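Local coordinates for protein flavodoxin (Fusobacterium nucleatum, PDB 6OHK) that binds flavin mononucleotide and transfers electrons, probably to several redox enzymes, at residues V19-E24 against V88-Q93; K30-K35 against E164-F169; L54-P57 against E63-A66. The protein carries 1 engineered substitution. One frame throughout, in Å; residues are numbered along the deposited sequence.

From the N terminus, helix 17-28 supplies the first half of interaction 1 and the approach to strand 34-38 the first half of interaction 2. Interaction 3 closes first: 54-57 and 63-66 lie on a short hairpin of strands 51-59 and 63-64, within the spans of both others. Interaction 1 closes next, when 88-93 meets the helix. Interaction 2 waits for the end of helix 154-166, so its span crosses that of interaction 1. Interactions 1 and 3 touch through the neighbouring strands 84-90 and 51-59, and both reach FMN. Interaction 2 sits about 18 Å, centre to centre, from interaction 1, joining the loop leading into edge strand 34-38 to the end of the last helix.

Interaction 1 (V19-E24 against V88-Q93); sequences VGIVDE and VGLGNQ. With FMN (flavin mononucleotide), chain B.
Ile21 of helix 17-28 faces Leu90 of strand 84-90 with their CA atoms 8.8 Å apart, a helix-on-sheet spacing bridged entirely by side chains. The two side chains pass one another in opposite directions: Ile21 CG1 comes to 3.8 Å from Leu90 CD2. Ile21 CG1 lies beside the backbone N (chi1 -73°), while the other branch, CG2, anti to that N, meets Val88 CG1 two residues earlier in the strand at 4.3 Å. One isoleucine thus spans two residues of the same strand face, while Trp161 of helix 154-166 packs on Val88 and Thr154 on Ile21.

Leu90 has a second role. Its CD2 reaches FMN O4' at 3.8 Å, so the same methyl touches both Ile21 and the ribityl oxygen. Thr17 and Thr18 also pack against this leucine, and Thr18 OG1 bonds FMN as well. Beyond it the backbone runs on to the flavin ring. Gly91 CA approaches FMN O2 to 3.1 Å, and the next amide, Asn92 N, gives a forked hydrogen bond: 3.1 Å to FMN O2 with an N-H...O angle of 148°, and 3.2 Å to FMN N1 at 136°. Asn92 OD1 accepts from Asn149 ND2 and Ala95 N, bonds that should help hold this turn in place.

The contact therefore passes from purely apolar packing to polar recognition within three residues. Because the Asn92 N-H is shared between N1 and O2, it would be expected to stabilise negative charge on that side of the pyrimidine ring, where charge gathers when flavin is reduced to its anionic hydroquinone.

Interaction 2 (K30-K35 against E164-F169); sequences KKDDFK and EIKKEF
Asp32 and Lys166 reach for each other from opposite directions across a gap of 10.0 Å between their CA atoms, joining the loop before strand 34-38 to the last turn of helix 154-166. Their meeting is slight. Lys166 NZ stands 3.5 Å from Asp32 OD2, a salt bridge with only a weak hydrogen bond in it, and the same oxygen is 3.7 Å from Lys166 CD. A bend in the lysine at chi3 (-42°) turns CE and NZ back, so that NZ lies near the oxygen that CD already approaches. At such a length the attraction is probably mainly electrostatic and weakly directional.

The tight packing is found beside the bridge, toward the sheet, in side chains that do not touch across the two segments. Ile165 and Phe169 are buried on Ile53 of strand 51-59, and Phe169 also packs on Ile7 of strand 7-11. Ile165 O sits 3.7 Å above one face of the Phe169 ring, displaced toward its rim. Phe34, partly exposed, packs on Ile9 and Leu29.

On the solvent side, charge pairing takes over. Lys167 NZ bonds Glu164 OE1 at 3.1 Å on the syn side of the carboxylate, 24° out of its plane, linking residues three apart in the chain. Glu168 OE1 pairs instead with Lys117.

A buried apolar layer with a sparse ionic fringe is thus how the C-terminal helix is laid over the sheet here. Strand 34-38 is at the sheet edge, next to strand 7-11, in the 2-1-3-4-5 strand order of the flavodoxin-like alpha/beta/alpha sandwich.

Interaction 3 (L54-P57 against E63-A66); sequences LVTP and EAHA. With FMN (flavin mononucleotide), chain B.
Thr56 turns its hydroxyl toward the backbone of His65, while its methyl group faces Ala64. With OG1 anti to the backbone N (chi1 -172°), that oxygen accepts a nearly straight hydrogen bond from His65 N, 3.0 Å long with 176° at the hydrogen. The same hydroxyl donates to Pro57 O at 2.8 Å, meeting the carbonyl in its plane on a lone pair. Accepting one bond and donating the other fixes the rotation of the hydroxyl in this buried place.

Ala64 CB fills the side next to it, 3.6 Å from Thr56 OG1 and 3.9 Å from Thr56 CG2. The His65 ring meets Pro57 with its edge: Pro57 CG lies near the ring plane, 4.2 Å from His65 CB. The imidazole itself works elsewhere, as the N-cap of helix 66-69, with ND1 taking the N-H of Ala67. Pro57 CB touches FMN O5' at 3.3 Å.

Strands 51-59 and 63-64, the second short and weakly bonded, form an antiparallel hairpin; the end of the first carries Thr58 and Tyr59, and the turn Gly62, all FMN-binding. This is one FMN-binding loop of the flavodoxin fold, joined at its base by the Thr56 hydroxyl.

Interaction 1 (V19-E24 against V88-Q93)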
# COMPACT_ATOMS: atom_id res chain seq x y z
N VAL A 19 -6.55 -8.37 5.79
CA VAL A 19 -5.73 -9.22 6.66
C VAL A 19 -5.12 -10.35 5.85
O VAL A 19 -3.95 -10.71 6.03
CB VAL A 19 -6.58 -9.77 7.83
CG1 VAL A 19 -5.81 -10.81 8.65
CG2 VAL A 19 -7.06 -8.64 8.71
N GLY A 20 -5.92 -10.96 4.98
CA GLY A 20 -5.41 -12.03 4.17
C GLY A 20 -4.31 -11.57 3.25
O GLY A 20 -3.35 -12.30 3.02
N ILE A 21 -4.46 -10.37 2.68
CA ILE A 21 -3.41 -9.82 1.82
C ILE A 21 -2.14 -9.61 2.62
O ILE A 21 -1.04 -9.91 2.15
CB ILE A 21 -3.91 -8.50 1.17
CG1 ILE A 21 -4.94 -8.73 0.08
CG2 ILE A 21 -2.76 -7.65 0.68
CD1 ILE A 21 -4.92 -9.98 -0.66
N VAL A 22 -2.25 -9.08 3.83
CA VAL A 22 -1.08 -8.90 4.66
C VAL A 22 -0.43 -10.23 4.96
O VAL A 22 0.80 -10.34 4.95
CB VAL A 22 -1.46 -8.11 5.93
CG1 VAL A 22 -0.34 -8.14 6.98
CG2 VAL A 22 -1.84 -6.70 5.54
N ASP A 23 -1.21 -11.27 5.23
CA ASP A 23 -0.64 -12.60 5.44
C ASP A 23 0.14 -13.08 4.22
O ASP A 23 1.21 -13.69 4.37
CB ASP A 23 -1.74 -13.60 5.77
CG ASP A 23 -2.29 -13.44 7.17
OD1 ASP A 23 -1.62 -12.82 8.03
OD2 ASP A 23 -3.41 -13.95 7.41
N GLU A 24 -0.35 -12.80 3.02
CA GLU A 24 0.39 -13.16 1.82
C GLU A 24 1.68 -12.37 1.70
O GLU A 24 2.73 -12.93 1.34
CB GLU A 24 -0.50 -12.97 0.58
CG GLU A 24 -1.70 -13.90 0.63
CD GLU A 24 -2.61 -13.85 -0.58
OE1 GLU A 24 -2.24 -14.45 -1.61
OE2 GLU A 24 -3.71 -13.24 -0.50
N VAL A 88 -0.17 -0.50 -1.15
CA VAL A 88 -1.06 -1.57 -1.60
C VAL A 88 -2.49 -1.12 -1.37
O VAL A 88 -2.86 -0.79 -0.25
CB VAL A 88 -0.80 -2.88 -0.85
CG1 VAL A 88 -1.72 -4.00 -1.40
CG2 VAL A 88 0.67 -3.29 -0.99
N GLY A 89 -3.31 -1.16 -2.42
CA GLY A 89 -4.73 -0.92 -2.31
C GLY A 89 -5.52 -2.18 -2.56
O GLY A 89 -5.11 -3.03 -3.35
N LEU A 90 -6.67 -2.29 -1.90
CA LEU A 90 -7.71 -3.27 -2.23
C LEU A 90 -8.95 -2.52 -2.62
O LEU A 90 -9.28 -1.49 -2.02
CB LEU A 90 -8.07 -4.11 -1.04
CG LEU A 90 -7.11 -5.23 -0.67
CD1 LEU A 90 -5.94 -4.72 0.12
CD2 LEU A 90 -7.85 -6.23 0.17
N GLY A 91 -9.62 -3.01 -3.66
CA GLY A 91 -10.85 -2.38 -4.11
C GLY A 91 -11.64 -3.30 -5.02
O GLY A 91 -11.37 -4.50 -5.12
N ASN A 92 -12.63 -2.72 -5.70
CA ASN A 92 -13.48 -3.44 -6.65
C ASN A 92 -13.56 -2.59 -7.91
O ASN A 92 -14.23 -1.56 -7.92
CB ASN A 92 -14.86 -3.69 -6.04
CG ASN A 92 -15.80 -4.39 -7.00
OD1 ASN A 92 -15.68 -4.30 -8.21
ND2 ASN A 92 -16.76 -5.13 -6.45
N GLN A 93 -12.86 -3.00 -8.95
CA GLN A 93 -12.69 -2.11 -10.10
C GLN A 93 -13.95 -1.98 -10.92
O GLN A 93 -14.09 -0.99 -11.64
CB GLN A 93 -11.52 -2.60 -10.97
CG GLN A 93 -11.82 -3.93 -11.70
CD GLN A 93 -10.55 -4.64 -12.08
OE1 GLN A 93 -10.03 -4.44 -13.20
NE2 GLN A 93 -10.02 -5.43 -11.17
N1 FMN B . -13.47 -0.35 -3.68
C2 FMN B . -12.85 0.59 -4.51
O2 FMN B . -12.00 0.28 -5.27
N3 FMN B . -13.31 1.95 -4.44
C4 FMN B . -14.31 2.40 -3.62
O4 FMN B . -14.60 3.58 -3.64
C4A FMN B . -14.94 1.42 -2.80
N5 FMN B . -15.97 1.81 -1.95
C5A FMN B . -16.60 0.76 -1.21
C6 FMN B . -17.73 1.09 -0.45
C7 FMN B . -18.35 0.11 0.30
C7M FMN B . -19.53 0.61 1.16
C8 FMN B . -17.93 -1.21 0.22
C8M FMN B . -18.63 -2.25 1.08
C9 FMN B . -16.82 -1.53 -0.55
C9A FMN B . -16.18 -0.56 -1.28
N10 FMN B . -15.01 -0.91 -2.07
C10 FMN B . -14.47 0.08 -2.85
C1' FMN B . -14.53 -2.29 -2.13
C2' FMN B . -13.68 -2.64 -0.87
O2' FMN B . -12.55 -1.80 -0.73
C3' FMN B . -13.16 -4.09 -1.02
O3' FMN B . -14.28 -4.95 -0.93
C4' FMN B . -12.08 -4.53 -0.04
O4' FMN B . -11.62 -5.82 -0.43
C5' FMN B . -12.56 -4.57 1.41
O5' FMN B . -11.43 -4.81 2.23
P FMN B . -11.62 -5.16 3.79
O1P FMN B . -10.20 -5.35 4.27
O2P FMN B . -12.32 -4.05 4.50
O3P FMN B . -12.44 -6.45 3.86

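Interaction 2 (K30-K35 against E164-F169)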
# COMPACT_ATOMS: atom_id res chain seq x y z
N LYS A 30 9.04 -14.03 4.19
CA LYS A 30 9.27 -14.99 5.27
C LYS A 30 10.68 -14.87 5.84
O LYS A 30 10.87 -15.00 7.05
CB LYS A 30 9.11 -16.43 4.76
CG LYS A 30 7.70 -16.97 4.63
CD LYS A 30 7.53 -18.31 5.31
CE LYS A 30 6.97 -18.15 6.71
NZ LYS A 30 5.60 -17.58 6.68
N LYS A 31 11.68 -14.73 4.98
CA LYS A 31 13.09 -14.76 5.36
C LYS A 31 13.68 -13.38 5.64
O LYS A 31 14.90 -13.25 5.82
CB LYS A 31 13.92 -15.38 4.22
CG LYS A 31 13.54 -16.80 3.82
CD LYS A 31 13.11 -17.66 5.01
CE LYS A 31 14.22 -17.81 6.05
NZ LYS A 31 13.69 -18.38 7.32
N ASP A 32 12.87 -12.35 5.60
CA ASP A 32 13.26 -10.96 5.79
C ASP A 32 12.59 -10.45 7.05
O ASP A 32 11.47 -10.87 7.37
CB ASP A 32 12.74 -10.14 4.61
CG ASP A 32 13.27 -10.64 3.28
OD1 ASP A 32 14.48 -10.89 3.18
OD2 ASP A 32 12.46 -10.78 2.33
N ASP A 33 13.19 -9.51 7.72
CA ASP A 33 12.62 -8.95 8.94
C ASP A 33 11.50 -7.97 8.63
O ASP A 33 11.65 -7.08 7.80
CB ASP A 33 13.69 -8.24 9.75
CG ASP A 33 14.69 -9.21 10.39
OD1 ASP A 33 14.39 -10.40 10.58
OD2 ASP A 33 15.80 -8.74 10.71
N PHE A 34 10.38 -8.14 9.32
CA PHE A 34 9.24 -7.24 9.19
C PHE A 34 8.54 -7.14 10.53
O PHE A 34 8.68 -8.01 11.40
CB PHE A 34 8.28 -7.65 8.07
CG PHE A 34 7.61 -8.96 8.32
CD1 PHE A 34 6.49 -9.04 9.14
CD2 PHE A 34 8.11 -10.12 7.77
CE1 PHE A 34 5.91 -10.25 9.41
CE2 PHE A 34 7.49 -11.32 8.04
CZ PHE A 34 6.41 -11.37 8.87
N LYS A 35 7.76 -6.08 10.69
CA LYS A 35 6.88 -5.89 11.84
C LYS A 35 5.58 -5.34 11.31
O LYS A 35 5.60 -4.43 10.46
CB LYS A 35 7.47 -4.89 12.82
CG LYS A 35 8.64 -5.32 13.65
CD LYS A 35 8.43 -4.74 15.08
CE LYS A 35 7.22 -5.36 15.82
NZ LYS A 35 6.53 -4.45 16.83
N GLU A 164 10.03 -6.63 -6.74
CA GLU A 164 10.44 -5.35 -7.27
C GLU A 164 10.80 -4.37 -6.17
O GLU A 164 11.83 -3.70 -6.25
CB GLU A 164 9.38 -4.76 -8.18
CG GLU A 164 9.24 -5.48 -9.51
CD GLU A 164 10.58 -5.71 -10.20
OE1 GLU A 164 10.93 -6.90 -10.43
OE2 GLU A 164 11.29 -4.72 -10.47
N ILE A 165 9.95 -4.23 -5.15
CA ILE A 165 10.22 -3.17 -4.19
C ILE A 165 11.42 -3.50 -3.34
O ILE A 165 12.13 -2.58 -2.89
CB ILE A 165 9.00 -2.78 -3.35
CG1 ILE A 165 8.61 -3.88 -2.36
CG2 ILE A 165 7.84 -2.37 -4.24
CD1 ILE A 165 7.42 -3.48 -1.48
N LYS A 166 11.68 -4.78 -3.11
CA LYS A 166 12.87 -5.13 -2.32
C LYS A 166 14.15 -4.58 -2.94
O LYS A 166 15.11 -4.28 -2.22
CB LYS A 166 12.97 -6.65 -2.16
CG LYS A 166 12.05 -7.20 -1.11
CD LYS A 166 12.21 -8.63 -0.73
CE LYS A 166 12.44 -9.64 -1.80
NZ LYS A 166 13.06 -10.84 -1.12
N LYS A 167 14.19 -4.37 -4.25
CA LYS A 167 15.37 -3.85 -4.92
C LYS A 167 15.68 -2.43 -4.54
O LYS A 167 16.78 -2.00 -4.70
CB LYS A 167 15.20 -3.93 -6.44
CG LYS A 167 15.00 -5.32 -6.99
CD LYS A 167 14.77 -5.34 -8.50
CE LYS A 167 14.36 -6.71 -9.01
NZ LYS A 167 13.99 -6.75 -10.46
N GLU A 168 14.69 -1.69 -4.07
CA GLU A 168 14.86 -0.31 -3.65
C GLU A 168 14.92 -0.13 -2.13
O GLU A 168 15.22 0.88 -1.66
CB GLU A 168 13.78 0.58 -4.24
CG GLU A 168 14.02 0.92 -5.71
CD GLU A 168 15.18 1.88 -6.04
OE1 GLU A 168 15.50 2.78 -5.31
OE2 GLU A 168 15.77 1.74 -7.04
N PHE A 169 14.59 -1.20 -1.42
CA PHE A 169 14.58 -1.14 -0.01
C PHE A 169 16.04 -0.94 0.61
O PHE A 169 17.01 -1.34 -0.02
CB PHE A 169 13.92 -2.34 0.66
CG PHE A 169 12.41 -2.29 0.76
CD1 PHE A 169 11.70 -1.14 0.68
CD2 PHE A 169 11.74 -3.42 1.01
CE1 PHE A 169 10.32 -1.12 0.82
CE2 PHE A 169 10.35 -3.41 1.13
CZ PHE A 169 9.66 -2.26 1.07

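Interaction 3 (L54-P57 against E63-A66)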
# COMPACT_ATOMS: atom_id res chain seq x y z
N LEU A 54 2.47 0.15 3.10
CA LEU A 54 1.23 0.71 3.64
C LEU A 54 0.08 0.18 2.83
O LEU A 54 0.09 0.27 1.60
CB LEU A 54 1.25 2.24 3.57
CG LEU A 54 2.53 2.93 4.05
CD1 LEU A 54 2.34 4.44 3.97
CD2 LEU A 54 2.96 2.53 5.45
N VAL A 55 -0.90 -0.41 3.50
CA VAL A 55 -1.97 -1.19 2.86
C VAL A 55 -3.32 -0.64 3.30
O VAL A 55 -3.58 -0.48 4.50
CB VAL A 55 -1.87 -2.67 3.25
CG1 VAL A 55 -2.89 -3.49 2.48
CG2 VAL A 55 -0.45 -3.21 3.10
N THR A 56 -4.20 -0.38 2.35
CA THR A 56 -5.57 0.01 2.70
C THR A 56 -6.59 -0.50 1.69
O THR A 56 -6.34 -0.42 0.48
CB THR A 56 -5.70 1.54 2.85
OG1 THR A 56 -7.00 1.86 3.38
CG2 THR A 56 -5.47 2.28 1.53
N PRO A 57 -7.74 -0.96 2.15
CA PRO A 57 -8.91 -1.03 1.28
C PRO A 57 -9.46 0.36 1.02
O PRO A 57 -9.08 1.34 1.63
CB PRO A 57 -9.88 -1.88 2.09
CG PRO A 57 -9.58 -1.47 3.53
CD PRO A 57 -8.07 -1.28 3.56
N GLU A 63 -11.75 6.90 -0.73
CA GLU A 63 -10.97 7.16 0.47
C GLU A 63 -10.28 5.90 0.95
O GLU A 63 -10.65 4.78 0.59
CB GLU A 63 -11.86 7.69 1.60
CG GLU A 63 -12.44 9.05 1.31
CD GLU A 63 -13.23 9.62 2.49
OE1 GLU A 63 -13.36 8.95 3.53
OE2 GLU A 63 -13.76 10.75 2.35
N ALA A 64 -9.26 6.09 1.78
CA ALA A 64 -8.69 4.98 2.53
C ALA A 64 -9.65 4.58 3.65
O ALA A 64 -10.65 5.25 3.91
CB ALA A 64 -7.33 5.39 3.09
N HIS A 65 -9.35 3.49 4.33
CA HIS A 65 -10.11 3.11 5.51
C HIS A 65 -10.07 4.25 6.53
O HIS A 65 -9.10 5.00 6.60
CB HIS A 65 -9.45 1.86 6.08
CG HIS A 65 -10.15 1.26 7.27
ND1 HIS A 65 -10.03 1.77 8.54
CD2 HIS A 65 -10.91 0.15 7.36
CE1 HIS A 65 -10.73 1.01 9.37
NE2 HIS A 65 -11.27 0.03 8.67
N ALA A 66 -11.13 4.36 7.33
CA ALA A 66 -11.24 5.43 8.31
C ALA A 66 -10.04 5.50 9.24
O ALA A 66 -9.68 6.59 9.68
CB ALA A 66 -12.51 5.27 9.14
N1 FMN B . -13.47 -0.35 -3.68
C2 FMN B . -12.85 0.59 -4.51
O2 FMN B . -12.00 0.28 -5.27
N3 FMN B . -13.31 1.95 -4.44
C4 FMN B . -14.31 2.40 -3.62
O4 FMN B . -14.60 3.58 -3.64
C4A FMN B . -14.94 1.42 -2.80
N5 FMN B . -15.97 1.81 -1.95
C5A FMN B . -16.60 0.76 -1.21
C6 FMN B . -17.73 1.09 -0.45
C7 FMN B . -18.35 0.11 0.30
C7M FMN B . -19.53 0.61 1.16
C8 FMN B . -17.93 -1.21 0.22
C8M FMN B . -18.63 -2.25 1.08
C9 FMN B . -16.82 -1.53 -0.55
C9A FMN B . -16.18 -0.56 -1.28
N10 FMN B . -15.01 -0.91 -2.07
C10 FMN B . -14.47 0.08 -2.85
C1' FMN B . -14.53 -2.29 -2.13
C2' FMN B . -13.68 -2.64 -0.87
O2' FMN B . -12.55 -1.80 -0.73
C3' FMN B . -13.16 -4.09 -1.02
O3' FMN B . -14.28 -4.95 -0.93
C4' FMN B . -12.08 -4.53 -0.04
O4' FMN B . -11.62 -5.82 -0.43
C5' FMN B . -12.56 -4.57 1.41
O5' FMN B . -11.43 -4.81 2.23
P FMN B . -11.62 -5.16 3.79
O1P FMN B . -10.20 -5.35 4.27
O2P FMN B . -12.32 -4.05 4.50
O3P FMN B . -12.44 -6.45 3.86